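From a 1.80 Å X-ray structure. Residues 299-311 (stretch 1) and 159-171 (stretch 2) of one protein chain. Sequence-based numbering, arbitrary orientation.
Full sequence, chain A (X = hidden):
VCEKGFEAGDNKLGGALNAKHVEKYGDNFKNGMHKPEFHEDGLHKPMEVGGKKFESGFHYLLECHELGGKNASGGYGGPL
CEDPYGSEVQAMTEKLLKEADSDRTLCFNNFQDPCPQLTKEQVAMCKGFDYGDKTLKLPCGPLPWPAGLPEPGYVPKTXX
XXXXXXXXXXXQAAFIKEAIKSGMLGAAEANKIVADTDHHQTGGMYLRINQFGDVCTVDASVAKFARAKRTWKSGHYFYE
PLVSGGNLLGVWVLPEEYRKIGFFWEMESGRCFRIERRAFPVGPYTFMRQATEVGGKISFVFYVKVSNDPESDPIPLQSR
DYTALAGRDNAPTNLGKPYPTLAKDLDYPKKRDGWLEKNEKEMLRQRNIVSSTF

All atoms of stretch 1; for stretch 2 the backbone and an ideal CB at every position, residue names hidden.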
# COMPACT_ATOMS: atom_id res chain seq x y z
N SER A 299 -5.01 12.89 0.34
CA SER A 299 -4.47 12.46 1.65
C SER A 299 -2.95 12.27 1.51
O SER A 299 -2.51 11.55 0.61
CB SER A 299 -5.09 11.13 2.08
OG SER A 299 -6.49 11.24 2.24
N PHE A 300 -2.16 12.90 2.40
CA PHE A 300 -0.70 12.80 2.38
C PHE A 300 -0.10 11.89 3.46
O PHE A 300 -0.58 11.84 4.59
CB PHE A 300 -0.04 14.18 2.54
CG PHE A 300 -0.36 15.15 1.44
CD1 PHE A 300 -1.40 16.08 1.59
CD2 PHE A 300 0.36 15.13 0.26
CE1 PHE A 300 -1.71 16.96 0.57
CE2 PHE A 300 0.05 16.01 -0.78
CZ PHE A 300 -0.98 16.92 -0.62
N VAL A 301 0.96 11.17 3.08
CA VAL A 301 1.69 10.33 4.02
C VAL A 301 3.14 10.76 3.81
O VAL A 301 3.59 10.90 2.66
CB VAL A 301 1.56 8.79 3.70
CG1 VAL A 301 2.41 7.98 4.69
CG2 VAL A 301 0.10 8.36 3.83
N PHE A 302 3.86 11.04 4.89
CA PHE A 302 5.27 11.42 4.79
C PHE A 302 6.13 10.39 5.51
O PHE A 302 5.76 9.92 6.60
CB PHE A 302 5.55 12.79 5.43
CG PHE A 302 5.02 13.96 4.63
CD1 PHE A 302 3.69 14.33 4.72
CD2 PHE A 302 5.87 14.66 3.79
CE1 PHE A 302 3.20 15.40 3.98
CE2 PHE A 302 5.39 15.73 3.04
CZ PHE A 302 4.05 16.10 3.14
N TYR A 303 7.27 10.07 4.90
CA TYR A 303 8.23 9.11 5.46
C TYR A 303 9.61 9.74 5.41
O TYR A 303 9.91 10.54 4.50
CB TYR A 303 8.33 7.83 4.61
CG TYR A 303 7.02 7.18 4.19
CD1 TYR A 303 6.32 7.62 3.06
CD2 TYR A 303 6.54 6.08 4.87
CE1 TYR A 303 5.17 6.94 2.62
CE2 TYR A 303 5.39 5.39 4.43
CZ TYR A 303 4.72 5.83 3.31
OH TYR A 303 3.62 5.11 2.86
N VAL A 304 10.46 9.36 6.35
CA VAL A 304 11.83 9.86 6.34
C VAL A 304 12.73 8.62 6.12
O VAL A 304 12.47 7.55 6.66
CB VAL A 304 12.21 10.60 7.65
CG1 VAL A 304 12.09 9.65 8.87
CG2 VAL A 304 13.63 11.14 7.54
N LYS A 305 13.76 8.76 5.29
CA LYS A 305 14.63 7.62 5.00
C LYS A 305 15.62 7.37 6.15
O LYS A 305 16.46 8.22 6.46
CB LYS A 305 15.38 7.86 3.69
CG LYS A 305 15.76 6.55 3.03
CD LYS A 305 16.64 6.74 1.82
CE LYS A 305 16.80 5.41 1.13
NZ LYS A 305 17.61 5.55 -0.13
N VAL A 306 15.52 6.20 6.78
CA VAL A 306 16.41 5.90 7.90
C VAL A 306 17.58 5.00 7.48
O VAL A 306 18.59 4.91 8.20
CB VAL A 306 15.61 5.28 9.10
CG1 VAL A 306 14.56 6.31 9.61
CG2 VAL A 306 14.91 3.98 8.68
N SER A 307 17.49 4.38 6.31
CA SER A 307 18.58 3.52 5.84
C SER A 307 18.52 3.22 4.36
O SER A 307 17.44 3.11 3.81
CB SER A 307 18.52 2.17 6.57
OG SER A 307 19.63 1.38 6.17
N ASN A 308 19.68 3.07 3.72
CA ASN A 308 19.71 2.70 2.30
C ASN A 308 19.48 1.18 2.15
O ASN A 308 19.31 0.68 1.05
CB ASN A 308 21.07 3.03 1.69
CG ASN A 308 21.24 4.49 1.38
OD1 ASN A 308 20.25 5.20 1.15
ND2 ASN A 308 22.49 4.96 1.36
N ASP A 309 19.46 0.46 3.27
CA ASP A 309 19.28 -0.99 3.27
C ASP A 309 17.88 -1.38 3.73
O ASP A 309 17.48 -1.08 4.88
CB ASP A 309 20.33 -1.61 4.19
CG ASP A 309 20.33 -3.12 4.15
OD1 ASP A 309 21.17 -3.71 4.87
OD2 ASP A 309 19.53 -3.72 3.40
N PRO A 310 17.10 -2.05 2.86
CA PRO A 310 15.75 -2.44 3.28
C PRO A 310 15.81 -3.60 4.29
O PRO A 310 14.84 -3.84 5.02
CB PRO A 310 15.10 -2.87 1.97
CG PRO A 310 16.27 -3.47 1.21
CD PRO A 310 17.33 -2.41 1.45
N GLU A 311 16.95 -4.29 4.32
CA GLU A 311 17.13 -5.45 5.21
C GLU A 311 15.95 -6.41 5.00
O GLU A 311 15.31 -6.87 5.95
CB GLU A 311 17.22 -5.00 6.67
CG GLU A 311 18.54 -4.28 6.98
CD GLU A 311 18.79 -4.10 8.47
OE1 GLU A 311 18.41 -3.06 9.04
OE2 GLU A 311 19.38 -5.02 9.08
N UNK A 159 18.18 4.02 -8.25
CA UNK A 159 17.39 3.27 -7.26
C UNK A 159 17.23 4.04 -5.95
O UNK A 159 17.54 3.53 -4.86
CB UNK A 159 18.05 1.92 -6.98
N UNK A 160 16.71 5.27 -6.03
CA UNK A 160 16.51 6.12 -4.86
C UNK A 160 15.51 5.67 -3.81
O UNK A 160 15.56 6.14 -2.68
CB UNK A 160 16.08 7.51 -5.35
N UNK A 161 14.59 4.77 -4.17
CA UNK A 161 13.59 4.27 -3.24
C UNK A 161 14.12 3.13 -2.37
O UNK A 161 13.54 2.82 -1.32
CB UNK A 161 12.35 3.80 -4.01
N UNK A 162 15.22 2.51 -2.81
CA UNK A 162 15.82 1.38 -2.10
C UNK A 162 16.21 1.75 -0.66
O UNK A 162 16.98 2.68 -0.44
CB UNK A 162 17.05 0.88 -2.86
N UNK A 163 15.66 1.03 0.31
CA UNK A 163 15.99 1.30 1.70
C UNK A 163 14.79 1.12 2.61
O UNK A 163 13.76 0.56 2.21
CB UNK A 163 16.55 2.72 1.85
N UNK A 164 14.94 1.59 3.85
CA UNK A 164 13.87 1.52 4.83
C UNK A 164 13.41 2.94 5.14
O UNK A 164 14.24 3.86 5.38
CB UNK A 164 14.33 0.80 6.10
N UNK A 165 12.10 3.13 5.07
CA UNK A 165 11.46 4.43 5.26
C UNK A 165 10.54 4.37 6.45
O UNK A 165 9.80 3.41 6.61
CB UNK A 165 10.69 4.86 4.01
N UNK A 166 10.58 5.39 7.30
CA UNK A 166 9.74 5.41 8.48
C UNK A 166 8.71 6.54 8.39
O UNK A 166 9.04 7.70 8.17
CB UNK A 166 10.60 5.56 9.74
N UNK A 167 7.44 6.17 8.57
CA UNK A 167 6.34 7.12 8.52
C UNK A 167 6.43 8.19 9.60
O UNK A 167 6.55 7.86 10.81
CB UNK A 167 5.01 6.38 8.65
N UNK A 168 6.34 9.45 9.19
CA UNK A 168 6.41 10.54 10.15
C UNK A 168 5.14 11.39 10.11
O UNK A 168 4.95 12.29 10.93
CB UNK A 168 7.64 11.41 9.88
N UNK A 169 4.25 11.10 9.18
CA UNK A 169 3.00 11.84 9.13
C UNK A 169 1.98 11.08 8.31
O UNK A 169 2.31 10.52 7.26
CB UNK A 169 3.22 13.24 8.55
N UNK A 170 0.75 11.05 8.81
CA UNK A 170 -0.31 10.38 8.09
C UNK A 170 -0.41 8.89 8.37
O UNK A 170 -1.08 8.18 7.62
CB UNK A 170 -0.12 10.60 6.59
N UNK A 171 0.25 8.43 9.42
CA UNK A 171 0.18 7.02 9.74
C UNK A 171 -1.20 6.63 10.24
O UNK A 171 -1.88 7.41 10.95
CB UNK A 171 1.24 6.66 10.78

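Position 159 is out of reach of stretch 1, and its phi/psi of 44/56 favours asparagine or glycine; it is Asn 159. Positions 160 and 161 point away and admit many residues, proline included; they are Pro 160, whose O accepts a weak hydrogen bond from Lys 305 NZ (3.3 Å), and Leu 161.

At 162 the CA-to-CB bond runs sideways, with Asn 308 O and Pro 310 near; a flat or polar side chain could reach both. His 162 lays one ring face against Pro 310 CG, while Asn 308 O lies at the ring edge, 3.2 Å from His 162 CD2. His 162 O accepts a hydrogen bond from Lys 305 NZ (3.0 Å).

Position 163 permits no side chain: an ideal CB would stand 2.2 Å from Ser 307 O, and phi/psi of 143/-168 independently calls for glycine. Gly 163 brings its CA to 3.1 Å from Ser 307 O.

At 164 CB lies near Val 306 CG2 and Asp 309 O, with Glu 311 farther along. A long side chain with an aliphatic stem and a positive end would suit, though a shorter aliphatic one could also pack. Arg 164 lays a guanidinium face over Val 306 CG2 (3.5 Å from CZ), and a water links its NE to Asp 309 O and Glu 311 OE1.

Position 165 shares a sheet face with Tyr 303 and Lys 305, whose extended chain offers methylenes to a broad apolar surface. Trp 165 provides it: Lys 305 CG sits 3.6 Å from the six-membered ring centroid, almost on its normal. Trp 165 NE1 donates a hydrogen bond to Leu 161 O (2.8 Å).

On the other face, 166 meets Val 304 and Val 306, favouring a branched aliphatic residue. Ile 166 places CG1 3.7 Å from Val 306 CG1.

Position 167 faces the Tyr 303 ring and Val 301, so valine or threonine would serve. Thr 167 sets OG1 3.3 Å from Tyr 303 CE2.

At 168, in a bulge, CB runs sideways between Phe 302 and Val 304; a small aliphatic side chain fits. Val 168 puts CG1 3.6 Å from Val 304 CG1.

Position 169 lies beside Phe 302 CB, inviting something small. Ser 169 also shares a water with Phe 300 O through OG.

At 170 an ideal CB would be 2.4 Å from Phe 300 O, hence Gly 170. Position 171, unconstrained by stretch 1, is Gly 171.

Stretch 2 159-171: NPLHGRWITVSGG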
# COMPACT_ATOMS: atom_id res chain seq x y z
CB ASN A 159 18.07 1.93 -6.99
CG ASN A 159 18.26 1.12 -8.24
OD1 ASN A 159 17.36 1.04 -9.08
ND2 ASN A 159 19.41 0.50 -8.37
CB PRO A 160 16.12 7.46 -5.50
CG PRO A 160 15.34 7.03 -6.69
CD PRO A 160 16.19 5.92 -7.25
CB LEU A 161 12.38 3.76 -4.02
CG LEU A 161 11.86 4.70 -5.12
CD1 LEU A 161 10.67 4.06 -5.83
CD2 LEU A 161 11.49 6.03 -4.51
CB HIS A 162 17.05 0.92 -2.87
CG HIS A 162 17.53 -0.45 -2.51
ND1 HIS A 162 17.02 -1.59 -3.10
CD2 HIS A 162 18.51 -0.87 -1.67
CE1 HIS A 162 17.67 -2.65 -2.65
NE2 HIS A 162 18.58 -2.24 -1.79
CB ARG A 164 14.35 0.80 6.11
CG ARG A 164 13.23 0.57 7.11
CD ARG A 164 13.64 -0.48 8.14
NE ARG A 164 14.81 -0.03 8.89
CZ ARG A 164 14.75 0.76 9.97
NH1 ARG A 164 13.58 1.18 10.43
NH2 ARG A 164 15.86 1.17 10.54
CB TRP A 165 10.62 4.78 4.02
CG TRP A 165 11.44 4.79 2.75
CD1 TRP A 165 11.83 3.70 2.01
CD2 TRP A 165 11.98 5.94 2.11
NE1 TRP A 165 12.60 4.11 0.94
CE2 TRP A 165 12.70 5.48 0.98
CE3 TRP A 165 11.94 7.31 2.37
CZ2 TRP A 165 13.38 6.35 0.11
CZ3 TRP A 165 12.61 8.19 1.50
CH2 TRP A 165 13.32 7.70 0.39
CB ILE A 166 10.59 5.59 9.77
CG1 ILE A 166 11.42 4.34 10.03
CG2 ILE A 166 9.70 5.93 10.96
CD1 ILE A 166 10.58 3.06 10.21
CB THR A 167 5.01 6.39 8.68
OG1 THR A 167 4.93 5.34 7.72
CG2 THR A 167 3.85 7.37 8.51
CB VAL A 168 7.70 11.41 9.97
CG1 VAL A 168 8.93 10.59 10.38
CG2 VAL A 168 7.85 11.90 8.50
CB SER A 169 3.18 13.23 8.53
OG SER A 169 1.91 13.86 8.44
O HOH W 1 17.07 7.99 -1.44
O HOH W 2 17.16 -1.00 7.77
O HOH W 3 0.22 13.55 6.44
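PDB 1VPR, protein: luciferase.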